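Local coordinates for protein D-alanyl transferase DltD (Enterococcus faecium TX0133A04, PDB 6PFX) that probably transfers D-alanine to lipoteichoic acid during cell wall biogenesis in this Gram-positive bacterium, at residues 39-44 against 94-99; 286-291 against 327-332; 14-19 against 66-71; 25-30 against 86-91; 78-83 against 272-277. All coordinates share one frame; numbering follows the deposited sequence.

Interaction 1: 39-44 against 94-99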
# COMPACT_ATOMS: atom_id res chain seq x y z
N TYR A 39 -10.16 4.21 13.62
CA TYR A 39 -9.68 4.18 12.25
C TYR A 39 -8.33 3.50 12.15
O TYR A 39 -7.35 3.95 12.76
CB TYR A 39 -9.63 5.59 11.65
CG TYR A 39 -10.99 6.08 11.28
CD1 TYR A 39 -11.68 5.52 10.22
CD2 TYR A 39 -11.60 7.08 12.01
CE1 TYR A 39 -12.94 5.95 9.89
CE2 TYR A 39 -12.86 7.52 11.69
CZ TYR A 39 -13.53 6.95 10.63
OH TYR A 39 -14.79 7.38 10.30
N ILE A 40 -8.28 2.41 11.39
CA ILE A 40 -7.08 1.62 11.18
C ILE A 40 -6.61 1.85 9.74
O ILE A 40 -7.36 1.59 8.80
CB ILE A 40 -7.34 0.12 11.44
CG1 ILE A 40 -7.73 -0.13 12.91
CG2 ILE A 40 -6.13 -0.72 10.99
CD1 ILE A 40 -6.71 0.36 13.96
N PRO A 41 -5.39 2.35 9.53
CA PRO A 41 -4.96 2.61 8.15
C PRO A 41 -4.71 1.31 7.39
O PRO A 41 -4.11 0.37 7.93
CB PRO A 41 -3.67 3.43 8.31
CG PRO A 41 -3.13 2.98 9.64
CD PRO A 41 -4.35 2.74 10.51
N PHE A 42 -5.26 1.24 6.17
CA PHE A 42 -5.01 0.16 5.22
C PHE A 42 -4.26 0.78 4.04
O PHE A 42 -4.82 1.59 3.29
CB PHE A 42 -6.31 -0.45 4.71
CG PHE A 42 -6.94 -1.48 5.62
CD1 PHE A 42 -7.30 -1.18 6.93
CD2 PHE A 42 -7.21 -2.76 5.13
CE1 PHE A 42 -7.90 -2.14 7.74
CE2 PHE A 42 -7.82 -3.70 5.92
CZ PHE A 42 -8.17 -3.40 7.23
N PHE A 43 -2.98 0.43 3.91
CA PHE A 43 -2.13 0.90 2.84
C PHE A 43 -2.09 -0.12 1.72
O PHE A 43 -2.15 -1.33 1.95
CB PHE A 43 -0.69 1.13 3.33
CG PHE A 43 -0.56 2.24 4.34
CD1 PHE A 43 -0.40 3.55 3.94
CD2 PHE A 43 -0.57 1.96 5.70
CE1 PHE A 43 -0.29 4.57 4.87
CE2 PHE A 43 -0.47 2.98 6.63
CZ PHE A 43 -0.31 4.28 6.21
N GLY A 44 -1.96 0.38 0.50
CA GLY A 44 -1.92 -0.50 -0.65
C GLY A 44 -1.99 0.26 -1.95
O GLY A 44 -1.25 1.22 -2.16
N LYS A 94 1.34 6.97 15.94
CA LYS A 94 2.09 6.27 16.98
C LYS A 94 1.27 5.12 17.54
O LYS A 94 0.10 5.28 17.91
CB LYS A 94 2.46 7.26 18.09
CG LYS A 94 3.34 6.64 19.18
CD LYS A 94 3.68 7.63 20.28
CE LYS A 94 4.56 6.97 21.34
NZ LYS A 94 4.89 7.91 22.44
N ASN A 95 1.89 3.94 17.61
CA ASN A 95 1.36 2.76 18.27
C ASN A 95 0.14 2.16 17.58
O ASN A 95 -0.43 1.20 18.11
CB ASN A 95 0.99 3.04 19.74
CG ASN A 95 2.19 3.39 20.59
OD1 ASN A 95 2.15 4.35 21.36
ND2 ASN A 95 3.24 2.61 20.47
N LYS A 96 -0.27 2.66 16.43
CA LYS A 96 -1.43 2.08 15.78
C LYS A 96 -1.12 0.73 15.13
O LYS A 96 -0.00 0.45 14.69
CB LYS A 96 -1.99 3.04 14.72
CG LYS A 96 -2.58 4.31 15.32
CD LYS A 96 -3.29 5.17 14.27
CE LYS A 96 -4.64 4.59 13.89
NZ LYS A 96 -5.78 4.85 14.82
N LYS A 97 -2.15 -0.11 15.06
CA LYS A 97 -2.12 -1.24 14.15
C LYS A 97 -2.31 -0.77 12.71
O LYS A 97 -3.02 0.20 12.44
CB LYS A 97 -3.20 -2.25 14.54
CG LYS A 97 -2.87 -2.98 15.85
CD LYS A 97 -3.93 -4.02 16.13
CE LYS A 97 -3.64 -4.80 17.38
NZ LYS A 97 -3.70 -3.89 18.55
N VAL A 98 -1.65 -1.49 11.79
CA VAL A 98 -1.59 -1.15 10.37
C VAL A 98 -1.78 -2.42 9.55
O VAL A 98 -1.25 -3.48 9.89
CB VAL A 98 -0.22 -0.53 10.03
CG1 VAL A 98 -0.13 -0.20 8.55
CG2 VAL A 98 0.05 0.70 10.90
N VAL A 99 -2.51 -2.31 8.45
CA VAL A 99 -2.59 -3.35 7.43
C VAL A 99 -1.97 -2.76 6.18
O VAL A 99 -2.31 -1.65 5.77
CB VAL A 99 -4.04 -3.78 7.17
CG1 VAL A 99 -4.14 -4.87 6.09
CG2 VAL A 99 -4.66 -4.30 8.42
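The F42 ring and the isopropyl group of V99 lie side by side and point the same way from adjacent parallel strands, so V99 presses flat on one face of the ring. V99 CB stands 3.8 Å from the centroid of the F42 ring, almost on its normal, a CH-pi contact. With CG1 of V99 anti to the backbone N (chi1 180°), this methyl reaches the CD2-CE2 side of F42 while CG2 takes CZ and CE1; a beta-branched residue suits a broad aromatic face. On the opposite face of the sheet from F42 and V99, V98 approaches F43 obliquely. V98 CG1 meets the ring at its edge, 3.6 Å from F43 CD2, and V98 CG2 turns to P41 CG at 4.1 Å. The main chain fixes this register: V99 N donates almost straight to P41 O (3.2 Å), and F43 N to V99 O (2.9 Å). Proline, lacking an N-H, brings CD to within 3.5 Å of K97 O instead. K96 bends at chi3 and chi4 so that NZ reaches Y39 O at 2.7 Å, nearly along the C=O axis, and NZ also bonds L34 O. Strand 39-43 thus lies between strands 68-71 and 97-101, with F42 packed on I361 of helix 351-365 and F43 on M86 of helix 79-89.

Interaction 2: 286-291 against 327-332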
# COMPACT_ATOMS: atom_id res chain seq x y z
N HIS A 286 6.48 2.49 16.34
CA HIS A 286 6.06 1.30 17.09
C HIS A 286 4.71 0.77 16.60
O HIS A 286 3.86 0.34 17.38
CB HIS A 286 6.10 1.56 18.60
CG HIS A 286 7.42 2.08 19.07
ND1 HIS A 286 8.56 1.30 19.12
CD2 HIS A 286 7.79 3.31 19.49
CE1 HIS A 286 9.57 2.03 19.55
NE2 HIS A 286 9.13 3.25 19.79
N ASN A 287 4.51 0.80 15.28
CA ASN A 287 3.31 0.22 14.71
C ASN A 287 3.43 -1.30 14.71
O ASN A 287 4.48 -1.85 14.40
CB ASN A 287 3.14 0.66 13.25
CG ASN A 287 2.82 2.12 13.11
OD1 ASN A 287 3.51 2.85 12.41
ND2 ASN A 287 1.78 2.56 13.79
N GLU A 288 2.34 -1.98 15.03
CA GLU A 288 2.22 -3.40 14.74
C GLU A 288 1.54 -3.51 13.38
O GLU A 288 0.56 -2.80 13.11
CB GLU A 288 1.38 -4.10 15.80
CG GLU A 288 2.08 -4.18 17.17
CD GLU A 288 3.21 -5.22 17.23
OE1 GLU A 288 3.36 -6.04 16.30
OE2 GLU A 288 3.97 -5.21 18.22
N VAL A 289 2.08 -4.34 12.50
CA VAL A 289 1.66 -4.36 11.11
C VAL A 289 1.34 -5.78 10.68
O VAL A 289 2.07 -6.72 11.03
CB VAL A 289 2.74 -3.77 10.17
CG1 VAL A 289 2.18 -3.51 8.77
CG2 VAL A 289 3.38 -2.53 10.73
N LEU A 290 0.27 -5.93 9.91
CA LEU A 290 -0.00 -7.13 9.12
C LEU A 290 0.27 -6.80 7.65
O LEU A 290 -0.40 -5.93 7.07
CB LEU A 290 -1.45 -7.62 9.30
CG LEU A 290 -1.92 -8.73 8.35
CD1 LEU A 290 -1.15 -10.05 8.56
CD2 LEU A 290 -3.44 -8.98 8.48
N PHE A 291 1.25 -7.48 7.06
CA PHE A 291 1.54 -7.36 5.64
C PHE A 291 0.84 -8.49 4.90
O PHE A 291 0.79 -9.62 5.39
CB PHE A 291 3.05 -7.43 5.37
CG PHE A 291 3.82 -6.28 5.96
CD1 PHE A 291 3.95 -5.09 5.26
CD2 PHE A 291 4.42 -6.37 7.21
CE1 PHE A 291 4.65 -4.01 5.79
CE2 PHE A 291 5.12 -5.29 7.76
CZ PHE A 291 5.24 -4.12 7.04
N PHE A 327 9.60 -7.67 11.51
CA PHE A 327 8.24 -7.67 11.00
C PHE A 327 7.90 -9.12 10.65
O PHE A 327 8.29 -9.62 9.59
CB PHE A 327 8.14 -6.78 9.77
CG PHE A 327 8.44 -5.31 10.04
CD1 PHE A 327 7.43 -4.46 10.46
CD2 PHE A 327 9.70 -4.79 9.83
CE1 PHE A 327 7.67 -3.13 10.66
CE2 PHE A 327 9.94 -3.47 10.03
CZ PHE A 327 8.92 -2.62 10.46
N ASN A 328 7.18 -9.80 11.54
CA ASN A 328 6.97 -11.23 11.39
C ASN A 328 5.50 -11.59 11.20
O ASN A 328 5.16 -12.78 11.18
CB ASN A 328 7.51 -12.00 12.61
CG ASN A 328 8.99 -11.85 12.79
OD1 ASN A 328 9.47 -11.47 13.86
ND2 ASN A 328 9.73 -12.15 11.75
N ARG A 329 4.64 -10.60 11.02
CA ARG A 329 3.20 -10.82 10.86
C ARG A 329 2.87 -10.57 9.39
O ARG A 329 2.69 -9.42 8.96
CB ARG A 329 2.41 -9.89 11.77
CG ARG A 329 0.91 -10.17 11.80
CD ARG A 329 0.17 -9.16 12.65
NE ARG A 329 0.50 -9.18 14.07
CZ ARG A 329 1.35 -8.33 14.65
NH1 ARG A 329 1.99 -7.43 13.92
NH2 ARG A 329 1.57 -8.40 15.95
N ILE A 330 2.80 -11.66 8.63
CA ILE A 330 2.77 -11.60 7.18
C ILE A 330 1.78 -12.66 6.71
O ILE A 330 1.91 -13.84 7.07
CB ILE A 330 4.15 -11.89 6.55
CG1 ILE A 330 5.21 -10.91 7.07
CG2 ILE A 330 4.07 -11.82 5.02
CD1 ILE A 330 6.61 -11.27 6.67
N ALA A 331 0.82 -12.25 5.91
CA ALA A 331 -0.10 -13.16 5.23
C ALA A 331 0.41 -13.27 3.80
O ALA A 331 0.11 -12.42 2.95
CB ALA A 331 -1.52 -12.61 5.25
N ASP A 332 1.16 -14.32 3.52
CA ASP A 332 1.75 -14.55 2.21
C ASP A 332 0.83 -15.47 1.43
O ASP A 332 0.72 -16.66 1.74
CB ASP A 332 3.14 -15.17 2.38
CG ASP A 332 3.79 -15.55 1.06
OD1 ASP A 332 3.21 -15.32 -0.02
OD2 ASP A 332 4.92 -16.08 1.11
O HOH W 1 4.77 -7.65 10.62
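Strands 288-291 and 330-332 run parallel, almost exactly aligned, with F291 N donating to R329 O (3.1 Å) and A331 N to F291 O (2.7 Å), so F291 bonds R329 and A331, the two neighbours of its bridge partner I330. Just before this ladder, water 1 donates to V289 O and accepts from R329 N, joining main-chain atoms that do not bond directly. The side chain of R329 runs back along the neighbouring strand: CG is anti to the backbone N (chi1 -172°), CG passes L290 CD1 at 3.8 Å, and the chain bends at chi3 to bring the guanidinium end-on to E288. NH1 and NH2 both bond E288 OE1, at 3.1 Å and 3.0 Å, a salt bridge concentrated on one oxygen, with the carboxylate turned 84° from the guanidinium plane. NH1 uses the anti lone pair, whereas NH2 comes from above the carboxylate; OE1 is also held by S373 OG. NH1 further reaches V289 O at 3.0 Å, well above that carbonyl's plane. Arginine suits this partly exposed place because its methylenes pack while its five N-H groups are spread; NE bonds a glycerol, probably from the crystallisation liquor. On the buried side, F291 turns its edge to the face of F327 in an offset edge-to-face pair, planes at 82°, CE2 of F291 lying 3.6 Å from F327 CD1. The strands are the two sides of a beta-alpha-beta crossover whose connection holds helices 298-304 and 308-323, at one margin of a parallel alpha/beta sheet consistent with an SGNH hydrolase-like fold.

Interaction 3: 14-19 against 66-71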
# COMPACT_ATOMS: atom_id res chain seq x y z
N ARG A 14 -16.98 9.30 5.27
CA ARG A 14 -16.93 9.33 3.81
C ARG A 14 -15.49 9.32 3.32
O ARG A 14 -15.14 8.57 2.40
CB ARG A 14 -17.68 10.56 3.29
CG ARG A 14 -19.19 10.48 3.43
CD ARG A 14 -19.83 11.87 3.42
NE ARG A 14 -19.46 12.64 2.25
CZ ARG A 14 -19.41 13.97 2.21
NH1 ARG A 14 -19.71 14.69 3.28
NH2 ARG A 14 -19.06 14.59 1.08
N ALA A 15 -14.63 10.14 3.94
CA ALA A 15 -13.24 10.21 3.53
C ALA A 15 -12.53 8.87 3.68
O ALA A 15 -11.66 8.53 2.87
CB ALA A 15 -12.50 11.27 4.37
N SER A 16 -12.89 8.11 4.73
CA SER A 16 -12.18 6.88 5.06
C SER A 16 -12.26 5.84 3.95
O SER A 16 -11.43 4.92 3.91
CB SER A 16 -12.70 6.27 6.37
OG SER A 16 -14.00 5.70 6.23
N SER A 17 -13.22 5.96 3.04
CA SER A 17 -13.36 5.03 1.93
C SER A 17 -13.26 5.70 0.57
O SER A 17 -13.42 5.02 -0.45
CB SER A 17 -14.70 4.28 2.04
OG SER A 17 -15.79 5.18 1.95
N SER A 18 -12.96 7.00 0.52
CA SER A 18 -12.99 7.72 -0.74
C SER A 18 -11.76 7.46 -1.60
O SER A 18 -11.85 7.51 -2.84
CB SER A 18 -13.05 9.23 -0.48
OG SER A 18 -11.84 9.67 0.14
N MET A 19 -10.60 7.20 -0.99
CA MET A 19 -9.33 7.16 -1.71
C MET A 19 -9.10 8.44 -2.51
O MET A 19 -8.39 8.46 -3.51
CB MET A 19 -9.22 5.88 -2.56
CG MET A 19 -9.21 4.60 -1.71
SD MET A 19 -9.50 3.05 -2.57
CE MET A 19 -8.28 3.12 -3.88
N ASN A 66 -15.00 -3.27 15.94
CA ASN A 66 -14.56 -2.11 16.70
C ASN A 66 -13.58 -1.22 15.94
O ASN A 66 -12.89 -0.39 16.57
CB ASN A 66 -13.94 -2.58 18.01
CG ASN A 66 -13.86 -1.49 19.06
OD1 ASN A 66 -14.74 -0.63 19.13
ND2 ASN A 66 -12.81 -1.51 19.87
N TYR A 67 -13.48 -1.37 14.63
CA TYR A 67 -12.63 -0.52 13.81
C TYR A 67 -13.33 -0.26 12.48
O TYR A 67 -14.24 -1.00 12.07
CB TYR A 67 -11.25 -1.17 13.52
CG TYR A 67 -11.36 -2.42 12.70
CD1 TYR A 67 -11.61 -3.64 13.30
CD2 TYR A 67 -11.25 -2.38 11.32
CE1 TYR A 67 -11.74 -4.79 12.56
CE2 TYR A 67 -11.38 -3.52 10.57
CZ TYR A 67 -11.63 -4.72 11.20
OH TYR A 67 -11.76 -5.89 10.48
N ARG A 68 -12.86 0.78 11.79
CA ARG A 68 -13.18 1.06 10.40
C ARG A 68 -11.89 1.27 9.62
O ARG A 68 -11.04 2.08 10.02
CB ARG A 68 -14.06 2.31 10.35
CG ARG A 68 -14.49 2.72 8.96
CD ARG A 68 -15.51 3.87 8.95
NE ARG A 68 -16.82 3.49 9.50
CZ ARG A 68 -17.23 3.78 10.73
NH1 ARG A 68 -16.46 4.44 11.57
NH2 ARG A 68 -18.44 3.40 11.12
N PRO A 69 -11.69 0.56 8.51
CA PRO A 69 -10.50 0.85 7.70
C PRO A 69 -10.53 2.28 7.19
O PRO A 69 -11.58 2.82 6.84
CB PRO A 69 -10.59 -0.17 6.55
CG PRO A 69 -11.54 -1.22 7.04
CD PRO A 69 -12.50 -0.54 7.95
N PHE A 70 -9.36 2.91 7.16
CA PHE A 70 -9.16 4.18 6.47
C PHE A 70 -8.26 3.85 5.28
O PHE A 70 -7.10 3.47 5.46
CB PHE A 70 -8.56 5.24 7.38
CG PHE A 70 -8.75 6.62 6.85
CD1 PHE A 70 -8.05 7.03 5.73
CD2 PHE A 70 -9.65 7.49 7.44
CE1 PHE A 70 -8.22 8.31 5.21
CE2 PHE A 70 -9.85 8.76 6.92
CZ PHE A 70 -9.13 9.18 5.81
N LEU A 71 -8.80 3.91 4.07
CA LEU A 71 -8.10 3.41 2.90
C LEU A 71 -7.12 4.45 2.39
O LEU A 71 -7.52 5.55 1.98
CB LEU A 71 -9.09 3.03 1.81
CG LEU A 71 -10.25 2.14 2.25
CD1 LEU A 71 -11.15 1.85 1.07
CD2 LEU A 71 -9.74 0.83 2.85
O HOH W 2 -9.72 7.03 1.59
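Strand 68-71 is an outermost strand of the parallel alpha/beta sheet, and the last turn of helix 9-18 packs against it, crossing at 56°. The contact centres on S16. Its carbonyl O accepts the L71 N-H at 2.8 Å, nearly straight and in the carbonyl plane, so the helix satisfies an edge-strand donor on the side away from strand 39-43. The F70 ring, with CG anti to the backbone N (chi1 -162°), lies flat under S16: CA of S16 stands 3.6 Å from the centroid of the F70 ring, a CH-pi contact shifted toward the rim. S16 CB comes within 3.5 Å of F70 CD2. A small residue suits such closeness, and serine's OG, turned into the crowded position between the backbone N and the carbonyl carbon, bonds back to R13 O in its own helix. A15 CB approaches F70 CZ, adding another small helix residue to the aromatic's surroundings. L71 suits its buried site by laying its branched side chain against the helix end, CD1 lying over S17 CA and CB meeting M19 CG at 3.9 Å. Where the helix stops, water 2 donates to A15 O and to L71 O (2.7 Å) and accepts from M19 N, also at 2.7 Å.

Interaction 4: 25-30 against 86-91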
# COMPACT_ATOMS: atom_id res chain seq x y z
N LYS A 25 -3.05 13.15 -0.28
CA LYS A 25 -1.98 14.14 -0.33
C LYS A 25 -2.06 15.17 0.79
O LYS A 25 -1.13 15.97 0.95
CB LYS A 25 -2.05 14.93 -1.65
CG LYS A 25 -1.71 14.13 -2.87
CD LYS A 25 -1.52 14.98 -4.13
CE LYS A 25 -2.71 15.90 -4.40
NZ LYS A 25 -2.54 16.66 -5.68
N GLY A 26 -3.15 15.19 1.56
CA GLY A 26 -3.35 16.19 2.57
C GLY A 26 -2.97 15.72 3.97
O GLY A 26 -2.34 14.68 4.16
N ASP A 27 -3.35 16.55 4.95
CA ASP A 27 -3.08 16.27 6.35
C ASP A 27 -4.33 16.34 7.23
O ASP A 27 -4.53 15.47 8.08
CB ASP A 27 -2.07 17.29 6.92
CG ASP A 27 -0.64 17.00 6.51
OD1 ASP A 27 -0.32 15.83 6.20
OD2 ASP A 27 0.17 17.94 6.51
N ALA A 28 -5.16 17.36 7.05
CA ALA A 28 -6.20 17.67 8.04
C ALA A 28 -7.13 16.48 8.25
O ALA A 28 -7.42 16.10 9.39
CB ALA A 28 -6.97 18.91 7.61
N ILE A 29 -7.60 15.87 7.16
CA ILE A 29 -8.58 14.80 7.29
C ILE A 29 -7.92 13.52 7.77
O ILE A 29 -8.31 12.94 8.78
CB ILE A 29 -9.34 14.59 5.96
CG1 ILE A 29 -10.23 15.80 5.68
CG2 ILE A 29 -10.16 13.31 6.03
CD1 ILE A 29 -10.93 15.76 4.33
N LYS A 30 -6.89 13.06 7.05
CA LYS A 30 -6.30 11.76 7.36
C LYS A 30 -5.66 11.76 8.75
O LYS A 30 -5.76 10.77 9.48
CB LYS A 30 -5.32 11.34 6.27
CG LYS A 30 -3.91 11.91 6.38
CD LYS A 30 -3.07 11.52 5.17
CE LYS A 30 -1.59 11.54 5.45
NZ LYS A 30 -1.17 12.86 6.02
N MET A 86 2.57 8.39 5.69
CA MET A 86 2.84 7.98 7.06
C MET A 86 3.62 9.05 7.81
O MET A 86 3.28 9.40 8.95
CB MET A 86 3.67 6.70 7.06
CG MET A 86 2.95 5.49 6.57
SD MET A 86 4.09 4.09 6.59
CE MET A 86 3.03 2.87 5.83
N ARG A 87 4.68 9.57 7.19
CA ARG A 87 5.55 10.55 7.82
C ARG A 87 4.79 11.84 8.12
O ARG A 87 5.00 12.46 9.17
CB ARG A 87 6.75 10.83 6.91
CG ARG A 87 7.78 11.82 7.47
CD ARG A 87 8.65 11.14 8.51
NE ARG A 87 9.60 12.04 9.16
CZ ARG A 87 10.93 12.00 9.04
NH1 ARG A 87 11.52 11.08 8.28
NH2 ARG A 87 11.66 12.88 9.70
N SER A 88 3.93 12.27 7.21
CA SER A 88 3.19 13.51 7.41
C SER A 88 2.10 13.36 8.46
O SER A 88 1.65 14.36 9.02
CB SER A 88 2.59 13.99 6.09
OG SER A 88 1.60 13.10 5.59
N ALA A 89 1.66 12.13 8.73
CA ALA A 89 0.75 11.92 9.84
C ALA A 89 1.45 12.07 11.18
O ALA A 89 0.79 12.34 12.19
CB ALA A 89 0.11 10.53 9.73
N GLY A 90 2.77 11.92 11.21
CA GLY A 90 3.51 12.12 12.44
C GLY A 90 2.97 11.28 13.58
O GLY A 90 2.72 10.07 13.44
N ASP A 91 2.77 11.93 14.73
CA ASP A 91 2.39 11.23 15.94
C ASP A 91 1.00 10.61 15.86
O ASP A 91 0.66 9.80 16.72
CB ASP A 91 2.42 12.17 17.15
CG ASP A 91 3.82 12.47 17.63
OD1 ASP A 91 4.76 11.80 17.15
OD2 ASP A 91 3.97 13.38 18.47
O HOH W 3 1.21 17.06 9.56
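K30 leaves the first turn of helix 28-35 with CG in the crowded position between its backbone N and carbonyl carbon (chi1 84°). CB, CG and CD carry the chain across toward helix 79-89 in a largely extended run, their methylenes staying clear of S88, and a bend at chi4 (-53°) then aims the tip. CE comes first, 3.6 Å from S88 OG, and NZ follows with a hydrogen bond to S88 OG at 2.8 Å. The same ammonium doubles back on its own segment, bonding G26 O in the carbonyl plane at 2.9 Å and making a salt bridge to D27 OD1 at 3.1 Å. A lysine suits this buried polar knot because one tetrahedral group can serve several acceptors in different directions. S88 is fitted to the other side: its OG, also in the crowded position (chi1 65°), has one proton for M84 O or M85 O, or to share between them, while its oxygen accepts from K30. D27 OD1 lies 3.4 Å from S88 CB. Water 3 lies 2.8 Å from S88 O and weakly approaches D27 OD2, with more acceptors in reach than protons; OD2 also sits close to D128 OD2, a crowding K30's charge may ease. D27 occupies an N-cap position without making a capping bond, D191 OD2 accepting from A28 N instead. The arrangement is a polar junction between one helix's start and another's end, both leading into strands of the parallel alpha/beta sheet.

Interaction 5: 78-83 against 272-277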
# COMPACT_ATOMS: atom_id res chain seq x y z
N GLN A 78 2.66 3.64 -4.47
CA GLN A 78 3.66 2.63 -4.09
C GLN A 78 4.36 3.08 -2.81
O GLN A 78 3.82 3.91 -2.07
CB GLN A 78 4.63 2.36 -5.25
CG GLN A 78 3.90 2.05 -6.56
CD GLN A 78 4.75 1.43 -7.70
OE1 GLN A 78 4.22 1.16 -8.78
NE2 GLN A 78 6.05 1.21 -7.47
N SER A 79 5.55 2.55 -2.52
CA SER A 79 6.08 2.71 -1.17
C SER A 79 6.46 4.15 -0.86
O SER A 79 6.23 4.63 0.26
CB SER A 79 7.28 1.78 -0.93
OG SER A 79 6.86 0.43 -0.92
N LEU A 80 7.05 4.86 -1.82
CA LEU A 80 7.49 6.24 -1.58
C LEU A 80 6.29 7.12 -1.23
O LEU A 80 6.32 7.86 -0.24
CB LEU A 80 8.23 6.76 -2.80
CG LEU A 80 9.07 8.02 -2.63
CD1 LEU A 80 10.05 8.10 -3.78
CD2 LEU A 80 8.20 9.23 -2.62
N SER A 81 5.22 7.02 -2.01
CA SER A 81 4.04 7.84 -1.73
C SER A 81 3.45 7.48 -0.37
O SER A 81 3.05 8.37 0.39
CB SER A 81 2.99 7.64 -2.82
OG SER A 81 3.47 8.15 -4.04
N GLN A 82 3.37 6.20 -0.05
CA GLN A 82 2.75 5.87 1.23
C GLN A 82 3.65 6.20 2.41
O GLN A 82 3.15 6.54 3.49
CB GLN A 82 2.21 4.44 1.20
CG GLN A 82 0.88 4.46 0.38
CD GLN A 82 0.33 3.10 0.02
OE1 GLN A 82 -0.68 2.66 0.57
NE2 GLN A 82 0.95 2.45 -0.96
N TYR A 83 4.97 6.17 2.22
CA TYR A 83 5.87 6.73 3.22
C TYR A 83 5.54 8.19 3.51
O TYR A 83 5.55 8.61 4.67
CB TYR A 83 7.33 6.64 2.79
CG TYR A 83 8.28 7.30 3.77
CD1 TYR A 83 8.66 6.64 4.92
CD2 TYR A 83 8.78 8.58 3.55
CE1 TYR A 83 9.54 7.23 5.84
CE2 TYR A 83 9.65 9.18 4.47
CZ TYR A 83 10.03 8.49 5.61
OH TYR A 83 10.89 9.07 6.53
N PHE A 272 12.43 -1.85 -3.44
CA PHE A 272 12.82 -2.50 -2.20
C PHE A 272 13.35 -1.47 -1.21
O PHE A 272 13.13 -1.58 -0.00
CB PHE A 272 13.88 -3.58 -2.45
CG PHE A 272 13.32 -4.81 -3.09
CD1 PHE A 272 12.63 -5.75 -2.35
CD2 PHE A 272 13.47 -5.01 -4.45
CE1 PHE A 272 12.10 -6.87 -2.94
CE2 PHE A 272 12.94 -6.13 -5.04
CZ PHE A 272 12.26 -7.06 -4.28
N SER A 273 14.06 -0.46 -1.71
CA SER A 273 14.59 0.60 -0.86
C SER A 273 13.53 1.65 -0.53
O SER A 273 13.52 2.17 0.59
CB SER A 273 15.85 1.16 -1.49
OG SER A 273 16.85 0.14 -1.59
N ASP A 274 12.63 1.97 -1.47
CA ASP A 274 11.47 2.80 -1.12
C ASP A 274 10.65 2.12 -0.03
O ASP A 274 10.17 2.78 0.90
CB ASP A 274 10.59 3.08 -2.35
CG ASP A 274 11.27 3.93 -3.42
OD1 ASP A 274 12.40 4.43 -3.22
OD2 ASP A 274 10.67 4.10 -4.50
N PHE A 275 10.47 0.80 -0.13
CA PHE A 275 9.75 0.04 0.89
C PHE A 275 10.47 0.12 2.23
O PHE A 275 9.82 0.19 3.28
CB PHE A 275 9.61 -1.43 0.42
CG PHE A 275 8.77 -2.28 1.33
CD1 PHE A 275 7.43 -2.03 1.45
CD2 PHE A 275 9.31 -3.34 2.04
CE1 PHE A 275 6.65 -2.77 2.29
CE2 PHE A 275 8.51 -4.09 2.89
CZ PHE A 275 7.18 -3.80 3.02
N GLN A 276 11.80 0.17 2.21
CA GLN A 276 12.54 0.32 3.45
C GLN A 276 12.18 1.62 4.18
O GLN A 276 12.23 1.66 5.41
CB GLN A 276 14.05 0.25 3.20
CG GLN A 276 14.86 0.28 4.49
CD GLN A 276 14.60 -0.88 5.45
OE1 GLN A 276 14.10 -1.95 5.09
NE2 GLN A 276 14.97 -0.66 6.70
N LEU A 277 11.85 2.68 3.44
CA LEU A 277 11.38 3.90 4.08
C LEU A 277 10.12 3.63 4.90
O LEU A 277 10.01 4.08 6.04
CB LEU A 277 11.08 4.96 3.03
CG LEU A 277 12.26 5.58 2.29
CD1 LEU A 277 11.78 6.48 1.17
CD2 LEU A 277 13.05 6.42 3.27
O HOH W 4 7.89 3.82 -4.53
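D274 OD1 is gripped twice, by a salt bridge from R146 NE and a hydrogen bond from Y142 OH, both on helix 138-147. Its partner OD2 faces helix 79-89, where water 4 can donate to it at 2.8 Å, though that water has more acceptors in reach than protons, and accepts from L80 N at 3.0 Å. An acid fits here: an N-H of the helix's first turn is linked through water to a negative charge, which the positive end of the helix probably favours. The two helices run nearly parallel, 14° apart with axes 8.0 Å from each other, and the small S79 permits this closeness. Its CB lies 3.4 Å from F275 N, while OG, anti to the carbonyl carbon, meets the F275 ring at its edge, 3.5 Å from CD1, and is hydrogen-bonded to the E271 carboxylate (OE2). One turn on, Y83 and L277 cross at about a right angle. L277 CB stands over one face of the Y83 ring, 3.9 Å from the centroid, a CH-pi contact, and Y83 CD1 comes within 3.1 Å of L277 O. Tyrosine thereby offers a flat apolar surface to leucine while its OH bonds R87. Helices 79-89 and 271-284 thus pack alongside each other, L277 also touching helix 138-147 and F275 helix 308-323, with helix 114-120 lying against L80.

From the N terminus, interactions 3, 4 and 1 open in turn at 14-19, 25-30 and 39-44. Interaction 3 closes first, at 66-71, joining the first long helix to an outermost strand. Interaction 5 opens at 78-83 before interaction 4 closes at 86-91 and interaction 1 at 94-99, so interactions 3, 4 and 1 cross one another, and 5 crosses 4 and 1; none nests inside another. Interaction 5 spans the longest loop, bringing helix 271-284 beside helix 79-89. Interaction 2 then opens and closes alone, adding the last strand. Interactions 3, 1 and 2 follow one another across the sheet, while 4 and 5 share helix 79-89 and tie together the flanking helices.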